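Side-chain contacts in 15-O-acetyltransferase (Fusarium sporotrichioides, PDB 3FOT), which acetylates the 15-hydroxyl group of trichothecene intermediates, a step in the biosynthesis of sesquiterpene mycotoxins such as T-2 toxin: residues K251-E254 against Y255-L259; V260-Y263 against K264-G267; V469-S472 against L473-A477; L386-A389 against C390-K394. All blocks are in the same frame, centred on the assembly; numbering follows the deposited sequence. Where two conformers were deposited one is given.

Contact 1 of 4, residues K251-E254 against Y255-L259; sequences KCTE and YTSAL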
loop_
_atom_site.group_PDB
_atom_site.type_symbol
_atom_site.label_atom_id
_atom_site.label_comp_id
_atom_site.label_asym_id
_atom_site.label_seq_id
_atom_site.Cartn_x
_atom_site.Cartn_y
_atom_site.Cartn_z
ATOM N N LYS A 251 -4.855 -0.522 -26.540
ATOM C CA LYS A 251 -4.386 -1.178 -25.326
ATOM C C LYS A 251 -5.173 -0.642 -24.115
ATOM O O LYS A 251 -5.556 -1.411 -23.227
ATOM C CB LYS A 251 -2.899 -0.897 -25.157
ATOM C CG LYS A 251 -1.958 -2.047 -24.782
ATOM C CD LYS A 251 -2.541 -3.413 -24.555
ATOM C CE LYS A 251 -1.493 -4.297 -23.857
ATOM N NZ LYS A 251 -1.510 -5.725 -24.322
ATOM N N CYS A 252 -5.426 0.671 -24.085
ATOM C CA CYS A 252 -6.287 1.253 -23.032
ATOM C C CYS A 252 -7.679 0.642 -23.033
ATOM O O CYS A 252 -8.240 0.313 -21.968
ATOM C CB CYS A 252 -6.402 2.783 -23.158
ATOM S SG CYS A 252 -4.909 3.657 -22.808
ATOM N N THR A 253 -8.246 0.486 -24.231
ATOM C CA THR A 253 -9.563 -0.127 -24.405
ATOM C C THR A 253 -9.556 -1.612 -23.996
ATOM O O THR A 253 -10.545 -2.124 -23.447
ATOM C CB THR A 253 -10.031 0.034 -25.871
ATOM O OG1 THR A 253 -10.282 1.417 -26.121
ATOM C CG2 THR A 253 -11.299 -0.755 -26.139
ATOM N N GLU A 254 -8.447 -2.302 -24.254
ATOM C CA GLU A 254 -8.316 -3.682 -23.827
ATOM C C GLU A 254 -8.392 -3.758 -22.305
ATOM O O GLU A 254 -9.070 -4.632 -21.751
ATOM C CB GLU A 254 -6.991 -4.281 -24.290
ATOM C CG GLU A 254 -6.915 -5.771 -24.010
ATOM C CD GLU A 254 -5.557 -6.369 -24.314
ATOM O OE1 GLU A 254 -4.771 -5.733 -25.036
ATOM O OE2 GLU A 254 -5.289 -7.491 -23.832
ATOM N N TYR A 255 -7.709 -2.834 -21.632
ATOM C CA TYR A 255 -7.797 -2.787 -20.175
ATOM C C TYR A 255 -9.204 -2.430 -19.669
ATOM O O TYR A 255 -9.748 -3.126 -18.801
ATOM C CB TYR A 255 -6.717 -1.897 -19.536
ATOM C CG TYR A 255 -6.892 -1.857 -18.028
ATOM C CD1 TYR A 255 -6.208 -2.756 -17.185
ATOM C CD2 TYR A 255 -7.794 -0.974 -17.439
ATOM C CE1 TYR A 255 -6.411 -2.728 -15.776
ATOM C CE2 TYR A 255 -8.004 -0.958 -16.057
ATOM C CZ TYR A 255 -7.316 -1.837 -15.239
ATOM O OH TYR A 255 -7.567 -1.765 -13.869
ATOM N N THR A 256 -9.810 -1.355 -20.180
ATOM C CA THR A 256 -11.135 -0.957 -19.673
ATOM C C THR A 256 -12.208 -2.016 -19.956
ATOM O O THR A 256 -13.106 -2.229 -19.137
ATOM C CB THR A 256 -11.581 0.431 -20.178
ATOM O OG1 THR A 256 -11.729 0.398 -21.607
ATOM C CG2 THR A 256 -10.534 1.488 -19.798
ATOM N N SER A 257 -12.094 -2.704 -21.096
ATOM C CA SER A 257 -12.978 -3.824 -21.393
ATOM C C SER A 257 -12.820 -4.962 -20.385
ATOM O O SER A 257 -13.824 -5.485 -19.883
ATOM C CB SER A 257 -12.771 -4.323 -22.822
ATOM O OG SER A 257 -13.283 -3.358 -23.728
ATOM N N ALA A 258 -11.570 -5.319 -20.069
ATOM C CA ALA A 258 -11.277 -6.319 -19.027
ATOM C C ALA A 258 -11.777 -5.897 -17.642
ATOM O O ALA A 258 -12.298 -6.723 -16.870
ATOM C CB ALA A 258 -9.805 -6.617 -18.961
ATOM N N LEU A 259 -11.615 -4.611 -17.336
ATOM C CA LEU A 259 -12.084 -4.062 -16.076
ATOM C C LEU A 259 -13.577 -4.242 -15.906
ATOM O O LEU A 259 -14.049 -4.766 -14.895
ATOM C CB LEU A 259 -11.717 -2.578 -16.016
ATOM C CG LEU A 259 -12.154 -1.800 -14.789
ATOM C CD1 LEU A 259 -11.402 -2.347 -13.563
ATOM C CD2 LEU A 259 -11.847 -0.332 -15.009
#
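S257 turns its OG back along helix 246-264, opposite its own carbonyl carbon and beside its backbone N (chi1 -71°), which sets it within bonding distance of the T253 carbonyl one turn earlier. OG donates to T253 O over 3.0 Å, while S257 N makes the regular helical bond to the same oxygen at 2.9 Å; the two donors approach from opposite faces of the carbonyl plane. T256 holds OG1 between its backbone N and carbonyl carbon (chi1 64°), from where OG1 adds a weak bond to T253 O at 3.3 Å. T253 CG2 comes alongside S257 OG at 4.1 Å, whereas T253 OG1 turns back to D249 O. T256 CG2 rests on C252 O, 3.4 Å away. Toward the start of the stretch, K251 NZ forms a weak, long salt bridge of 3.3 Å with E254 OE1; the lysine also bonds weakly to Q399 O and makes a cation-pi contact with W400. Y255 lies on the face turned to helix 406-423, close to the substrate-binding H414, with its OH bonded to E417. Polar side chains thus fold back onto main-chain oxygens on one flank of the helix, and the hydroxyl donors gathered on T253 O would be expected to polarise that carbonyl.

Contact 2 of 4, residues V260-Y263 against K264-G267; sequences VANY and KSRG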
loop_
_atom_site.group_PDB
_atom_site.type_symbol
_atom_site.label_atom_id
_atom_site.label_comp_id
_atom_site.label_asym_id
_atom_site.label_seq_id
_atom_site.Cartn_x
_atom_site.Cartn_y
_atom_site.Cartn_z
ATOM N N VAL A 260 -14.328 -3.804 -16.906
ATOM C CA VAL A 260 -15.775 -3.838 -16.834
ATOM C C VAL A 260 -16.262 -5.274 -16.774
ATOM O O VAL A 260 -17.169 -5.575 -16.002
ATOM C CB VAL A 260 -16.417 -3.064 -17.990
ATOM C CG1 VAL A 260 -17.957 -3.053 -17.865
ATOM C CG2 VAL A 260 -15.897 -1.627 -17.973
ATOM N N ALA A 261 -15.651 -6.155 -17.567
ATOM C CA ALA A 261 -16.000 -7.575 -17.556
ATOM C C ALA A 261 -15.662 -8.254 -16.237
ATOM O O ALA A 261 -16.397 -9.143 -15.805
ATOM C CB ALA A 261 -15.350 -8.332 -18.720
ATOM N N ASN A 262 -14.548 -7.860 -15.621
ATOM C CA ASN A 262 -14.196 -8.391 -14.301
ATOM C C ASN A 262 -15.263 -8.042 -13.261
ATOM O O ASN A 262 -15.538 -8.846 -12.378
ATOM C CB ASN A 262 -12.807 -7.939 -13.837
ATOM C CG ASN A 262 -12.421 -8.525 -12.469
ATOM O OD1 ASN A 262 -12.402 -9.734 -12.296
ATOM N ND2 ASN A 262 -12.122 -7.659 -11.502
ATOM N N TYR A 263 -15.862 -6.855 -13.358
ATOM C CA TYR A 263 -16.949 -6.489 -12.432
ATOM C C TYR A 263 -18.141 -7.449 -12.555
ATOM O O TYR A 263 -18.825 -7.734 -11.569
ATOM C CB TYR A 263 -17.420 -5.039 -12.645
ATOM C CG TYR A 263 -16.451 -3.964 -12.181
ATOM C CD1 TYR A 263 -15.980 -3.935 -10.872
ATOM C CD2 TYR A 263 -16.031 -2.948 -13.055
ATOM C CE1 TYR A 263 -15.098 -2.945 -10.442
ATOM C CE2 TYR A 263 -15.152 -1.948 -12.637
ATOM C CZ TYR A 263 -14.684 -1.955 -11.327
ATOM O OH TYR A 263 -13.815 -0.981 -10.883
ATOM N N LYS A 264 -18.359 -7.958 -13.767
ATOM C CA LYS A 264 -19.551 -8.742 -14.112
ATOM C C LYS A 264 -19.315 -10.256 -14.141
ATOM O O LYS A 264 -20.240 -11.033 -14.366
ATOM C CB LYS A 264 -20.094 -8.276 -15.474
ATOM C CG LYS A 264 -20.629 -6.849 -15.486
ATOM C CD LYS A 264 -20.763 -6.315 -16.900
ATOM C CE LYS A 264 -21.491 -4.986 -16.916
ATOM N NZ LYS A 264 -21.437 -4.360 -18.272
ATOM N N SER A 265 -18.078 -10.673 -13.920
ATOM C CA SER A 265 -17.717 -12.075 -14.118
ATOM C C SER A 265 -18.131 -12.968 -12.955
ATOM O O SER A 265 -18.291 -12.512 -11.808
ATOM C CB SER A 265 -16.217 -12.230 -14.382
ATOM O OG SER A 265 -15.462 -12.040 -13.202
ATOM N N ARG A 266 -18.270 -14.255 -13.270
ATOM C CA ARG A 266 -18.494 -15.278 -12.265
ATOM C C ARG A 266 -17.250 -15.372 -11.388
ATOM O O ARG A 266 -16.135 -15.087 -11.830
ATOM C CB ARG A 266 -18.806 -16.628 -12.931
ATOM N N GLY A 267 -17.435 -15.758 -10.134
ATOM C CA GLY A 267 -16.305 -15.850 -9.225
ATOM C C GLY A 267 -16.690 -16.368 -7.858
ATOM O O GLY A 267 -17.673 -17.118 -7.714
HETATM O O HOH W 1 -16.980 -10.311 -10.589
HETATM O O HOH W 2 -12.552 -11.578 -14.529
#
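K264 and V260 meet where helix 246-264 gives way to the loop leading to strand 277-283, a C-terminal helix end whose backbone bonding is already failing. Among the main-chain bonds, K264 N is shared weakly between V260 O and A261 O, the latter at 3.1 Å with a bent N-H angle of 134°. S265 N reaches N262 O in a straighter but long bond, again weak. Van der Waals contact comes from the extended K264 chain, which runs back beside V260 and points the same way: K264 CG lies 3.7 Å from V260 O, and K264 NZ 3.7 Å from V260 CG1. The Y263 ring instead leaves the turn, packing with Y420 of helix 406-423 and edge-to-face with F428. Two waters supplement the weak main-chain bonds. One lies within hydrogen-bonding distance of N262 O (2.7 Å) and S265 O, bridging the last turn to the loop, although other acceptors compete for its protons. S265 OG stands between its own backbone N and carbonyl carbon (chi1 74°), which turns it toward N262. There a second water spans the 3.9 Å between N262 OD1 and S265 OG, lying 2.9 Å from OD1 and 3.2 Å from OG.

Contact 3 of 4, residues V469-S472 against L473-A477; sequences VNQS and LPYLA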
loop_
_atom_site.group_PDB
_atom_site.type_symbol
_atom_site.label_atom_id
_atom_site.label_comp_id
_atom_site.label_asym_id
_atom_site.label_seq_id
_atom_site.Cartn_x
_atom_site.Cartn_y
_atom_site.Cartn_z
ATOM N N VAL A 469 -4.609 -2.048 3.797
ATOM C CA VAL A 469 -5.355 -1.013 3.076
ATOM C C VAL A 469 -6.810 -1.335 3.314
ATOM O O VAL A 469 -7.209 -2.493 3.095
ATOM C CB VAL A 469 -5.087 -1.034 1.571
ATOM C CG1 VAL A 469 -5.886 0.059 0.885
ATOM C CG2 VAL A 469 -3.597 -0.843 1.314
ATOM N N ASN A 470 -7.594 -0.360 3.784
ATOM C CA ASN A 470 -8.998 -0.611 4.100
ATOM C C ASN A 470 -9.699 -1.171 2.868
ATOM O O ASN A 470 -9.382 -0.781 1.752
ATOM C CB ASN A 470 -9.716 0.668 4.519
ATOM C CG ASN A 470 -9.436 1.065 5.970
ATOM O OD1 ASN A 470 -8.913 0.277 6.766
ATOM N ND2 ASN A 470 -9.799 2.287 6.313
ATOM N N GLN A 471 -10.645 -2.079 3.083
ATOM C CA GLN A 471 -11.395 -2.695 1.987
ATOM C C GLN A 471 -12.894 -2.482 2.200
ATOM O O GLN A 471 -13.462 -2.964 3.193
ATOM C CB GLN A 471 -11.082 -4.189 1.878
ATOM C CG GLN A 471 -12.004 -4.982 0.919
ATOM C CD GLN A 471 -11.822 -4.605 -0.549
ATOM O OE1 GLN A 471 -11.992 -3.450 -0.933
ATOM N NE2 GLN A 471 -11.504 -5.597 -1.382
ATOM N N SER A 472 -13.499 -1.746 1.268
ATOM C CA SER A 472 -14.930 -1.480 1.270
ATOM C C SER A 472 -15.661 -2.184 0.113
ATOM O O SER A 472 -16.881 -2.060 -0.007
ATOM C CB SER A 472 -15.155 0.027 1.133
ATOM O OG SER A 472 -14.699 0.470 -0.158
ATOM N N LEU A 473 -14.911 -2.856 -0.754
ATOM C CA LEU A 473 -15.500 -3.586 -1.886
ATOM C C LEU A 473 -15.552 -5.074 -1.540
ATOM O O LEU A 473 -14.853 -5.519 -0.613
ATOM C CB LEU A 473 -14.729 -3.305 -3.189
ATOM C CG LEU A 473 -15.052 -1.944 -3.849
ATOM C CD1 LEU A 473 -14.089 -1.610 -4.978
ATOM C CD2 LEU A 473 -16.522 -1.850 -4.344
ATOM N N PRO A 474 -16.412 -5.842 -2.230
ATOM C CA PRO A 474 -16.678 -7.205 -1.807
ATOM C C PRO A 474 -15.742 -8.281 -2.367
ATOM O O PRO A 474 -16.140 -9.427 -2.451
ATOM C CB PRO A 474 -18.108 -7.433 -2.304
ATOM C CG PRO A 474 -18.147 -6.658 -3.579
ATOM C CD PRO A 474 -17.290 -5.434 -3.346
ATOM N N TYR A 475 -14.513 -7.928 -2.749
ATOM C CA TYR A 475 -13.553 -8.971 -3.156
ATOM C C TYR A 475 -12.507 -9.149 -2.064
ATOM O O TYR A 475 -12.292 -8.253 -1.250
ATOM C CB TYR A 475 -12.872 -8.678 -4.505
ATOM C CG TYR A 475 -12.155 -7.360 -4.579
ATOM C CD1 TYR A 475 -10.795 -7.253 -4.257
ATOM C CD2 TYR A 475 -12.826 -6.210 -4.991
ATOM C CE1 TYR A 475 -10.135 -6.040 -4.355
ATOM C CE2 TYR A 475 -12.184 -4.998 -5.064
ATOM C CZ TYR A 475 -10.844 -4.909 -4.739
ATOM O OH TYR A 475 -10.211 -3.691 -4.836
ATOM N N LEU A 476 -11.877 -10.314 -2.051
ATOM C CA LEU A 476 -10.807 -10.578 -1.107
ATOM C C LEU A 476 -9.579 -9.941 -1.704
ATOM O O LEU A 476 -9.230 -10.222 -2.851
ATOM C CB LEU A 476 -10.594 -12.086 -0.936
ATOM C CG LEU A 476 -11.756 -12.860 -0.310
ATOM C CD1 LEU A 476 -11.380 -14.307 -0.194
ATOM C CD2 LEU A 476 -12.164 -12.306 1.067
ATOM N N ALA A 477 -8.946 -9.045 -0.949
ATOM C CA ALA A 477 -7.745 -8.389 -1.444
ATOM C C ALA A 477 -6.574 -9.009 -0.715
ATOM O O ALA A 477 -6.444 -8.831 0.501
ATOM C CB ALA A 477 -7.812 -6.884 -1.155
HETATM O O HOH W 3 -10.745 -1.681 -2.345
#
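Q471 and Y475 meet inside the loop between strands 457-469 and 477-483, which links the six-stranded sheet to the four-stranded one in this member of the BAHD superfamily. The tightly packed part is the Q471 amide, folded into the curve of the following residues. Its chain leaves with CG opposite the backbone N and then bends (chi2 68°), carrying the amide across to L473 and Y475. OE1 of Q471 accepts from L473 N at 3.0 Å, the donor standing well above the carbonyl plane, and L473 CB lies 3.5 Å from Q471 OE1. Q471 NE2 donates to Y475 O at 2.8 Å through a bent bond of 135°. That same nitrogen lies over the centre of the Y475 ring, 3.2 Å above its plane, with amide and ring nearly perpendicular (88°). Y475 places its ring there by setting CG between its backbone N and carbonyl carbon. A477 CB lies beside Q471 NE2 at 3.9 Å, and I492 also touches the glutamine. Bonds at both ends of the amide thus fix its rotation and tie together the two limbs of the loop. S472, partly exposed, keeps its OG by its own backbone. The looser side is where the amide oxygen and the phenol hydroxyl do not meet directly: Q471 OE1 and Y475 OH are linked through a water, which donates to OE1 over 2.6 Å and lies 3.2 Å from OH.

Contact 4 of 4, residues L386-A389 against C390-K394; sequences LESA and CRNIK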
loop_
_atom_site.group_PDB
_atom_site.type_symbol
_atom_site.label_atom_id
_atom_site.label_comp_id
_atom_site.label_asym_id
_atom_site.label_seq_id
_atom_site.Cartn_x
_atom_site.Cartn_y
_atom_site.Cartn_z
ATOM N N LEU A 386 0.678 -25.571 -10.489
ATOM C CA LEU A 386 1.245 -24.283 -10.065
ATOM C C LEU A 386 2.217 -23.729 -11.093
ATOM O O LEU A 386 2.175 -22.533 -11.389
ATOM C CB LEU A 386 1.918 -24.415 -8.691
ATOM C CG LEU A 386 0.937 -24.596 -7.544
ATOM C CD1 LEU A 386 1.672 -25.255 -6.372
ATOM C CD2 LEU A 386 0.320 -23.232 -7.119
ATOM N N GLU A 387 3.085 -24.589 -11.633
ATOM C CA GLU A 387 4.043 -24.171 -12.666
ATOM C C GLU A 387 3.321 -23.623 -13.900
ATOM O O GLU A 387 3.699 -22.577 -14.435
ATOM C CB GLU A 387 4.982 -25.321 -13.049
ATOM C CG GLU A 387 6.013 -25.640 -11.980
ATOM C CD GLU A 387 7.107 -26.571 -12.446
ATOM O OE1 GLU A 387 7.764 -27.184 -11.587
ATOM O OE2 GLU A 387 7.341 -26.667 -13.663
ATOM N N SER A 388 2.279 -24.318 -14.343
ATOM C CA SER A 388 1.494 -23.894 -15.526
ATOM C C SER A 388 0.914 -22.506 -15.292
ATOM O O SER A 388 1.020 -21.598 -16.135
ATOM C CB SER A 388 0.341 -24.889 -15.750
ATOM O OG SER A 388 -0.465 -24.529 -16.861
ATOM N N ALA A 389 0.271 -22.349 -14.135
ATOM C CA ALA A 389 -0.336 -21.077 -13.778
ATOM C C ALA A 389 0.712 -19.959 -13.708
ATOM O O ALA A 389 0.494 -18.885 -14.270
ATOM C CB ALA A 389 -1.091 -21.195 -12.498
ATOM N N CYS A 390 1.849 -20.217 -13.052
ATOM C CA CYS A 390 2.951 -19.225 -13.004
ATOM C C CYS A 390 3.415 -18.791 -14.388
ATOM O O CYS A 390 3.677 -17.619 -14.607
ATOM C CB CYS A 390 4.163 -19.747 -12.249
ATOM S SG CYS A 390 3.921 -19.895 -10.462
ATOM N N ARG A 391 3.538 -19.734 -15.320
ATOM C CA ARG A 391 3.982 -19.391 -16.674
ATOM C C ARG A 391 2.946 -18.527 -17.407
ATOM O O ARG A 391 3.325 -17.581 -18.097
ATOM C CB ARG A 391 4.321 -20.653 -17.479
ATOM C CG ARG A 391 5.451 -21.480 -16.866
ATOM C CD ARG A 391 6.002 -22.568 -17.819
ATOM N NE ARG A 391 7.009 -23.410 -17.149
ATOM C CZ ARG A 391 8.265 -23.033 -16.906
ATOM N NH1 ARG A 391 8.695 -21.831 -17.279
ATOM N NH2 ARG A 391 9.101 -23.860 -16.288
ATOM N N ASN A 392 1.660 -18.847 -17.222
ATOM C CA ASN A 392 0.523 -18.034 -17.705
ATOM C C ASN A 392 0.557 -16.621 -17.096
ATOM O O ASN A 392 0.391 -15.613 -17.793
ATOM C CB ASN A 392 -0.826 -18.677 -17.337
ATOM C CG ASN A 392 -1.295 -19.759 -18.321
ATOM O OD1 ASN A 392 -2.061 -19.480 -19.229
ATOM N ND2 ASN A 392 -0.876 -20.999 -18.107
ATOM N N ILE A 393 0.757 -16.550 -15.783
ATOM C CA ILE A 393 0.850 -15.267 -15.081
ATOM C C ILE A 393 2.004 -14.404 -15.604
ATOM O O ILE A 393 1.809 -13.231 -15.949
ATOM C CB ILE A 393 0.960 -15.479 -13.549
ATOM C CG1 ILE A 393 -0.325 -16.105 -13.024
ATOM C CG2 ILE A 393 1.250 -14.128 -12.780
ATOM C CD1 ILE A 393 -0.113 -16.963 -11.771
ATOM N N LYS A 394 3.199 -14.979 -15.673
ATOM C CA LYS A 394 4.359 -14.211 -16.111
ATOM C C LYS A 394 4.190 -13.744 -17.551
ATOM O O LYS A 394 4.496 -12.593 -17.857
ATOM C CB LYS A 394 5.637 -15.021 -15.942
ATOM C CG LYS A 394 6.895 -14.325 -16.458
ATOM C CD LYS A 394 8.119 -15.151 -16.154
ATOM C CE LYS A 394 9.400 -14.437 -16.567
ATOM N NZ LYS A 394 9.508 -13.069 -15.954
#
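A389 and I393 stand one turn apart on helix 379-401, and the i to i+4 contacts of this stretch centre on A389, C390 and E387. Around A389, the main contact is with the isoleucine lying over its carbonyl. I393 N donates to A389 O at 2.8 Å, almost directly in line with the C=O bond, and I393 CG1, opposite its own carbonyl carbon (chi1 -65°), bends back so that CG1 and CD1 both come within 3.2 Å of that oxygen. The methyl groups themselves touch only loosely, A389 CB to I393 CD1 being 4.4 Å. A389 and C390 both face A312 of helix 306-321, while I393 reaches strand 358-365, so this side of the helix packs into the protein. C390 points its SG back along the helix to 3.3 Å from L386 O. On the more open flank, E387 accepts R391 N through its main-chain oxygen, and R391 CG lies against E387 O at 3.2 Å. In the conformer given, their charged ends lie near each other but beyond a salt bridge, and the pairing is doubtful. Beside them S388 O takes two donors from one residue: N392 N makes the helical bond, and N392 ND2 comes from above the carbonyl plane at 2.8 Å, its N-H nearly straight (173°) and S388 O lying in the asparagine amide plane.

Overall arrangement
Contacts 1 and 2 follow one another on helix 246-264, their centres about 13 Å apart. Contacts 1, 3 and 4 are partly buried, whereas contact 2 is at the surface, where that helix unwinds, main-chain bonds weaken and waters bridge. Contacts 1 and 2 both turn a tyrosine toward helix 406-423. Contact 4 is also helical, but on helix 379-401 and away from the annotated substrate site. It resembles contact 1 in having a side-chain donor join the main-chain N-H on one carbonyl, a serine hydroxyl there and an asparagine amide here. Contact 3 alone joins strands, and lies closest to the centre of the chain; there a buried glutamine amide, rather than a repeating i to i+4 pattern, joins one part of the loop to the next.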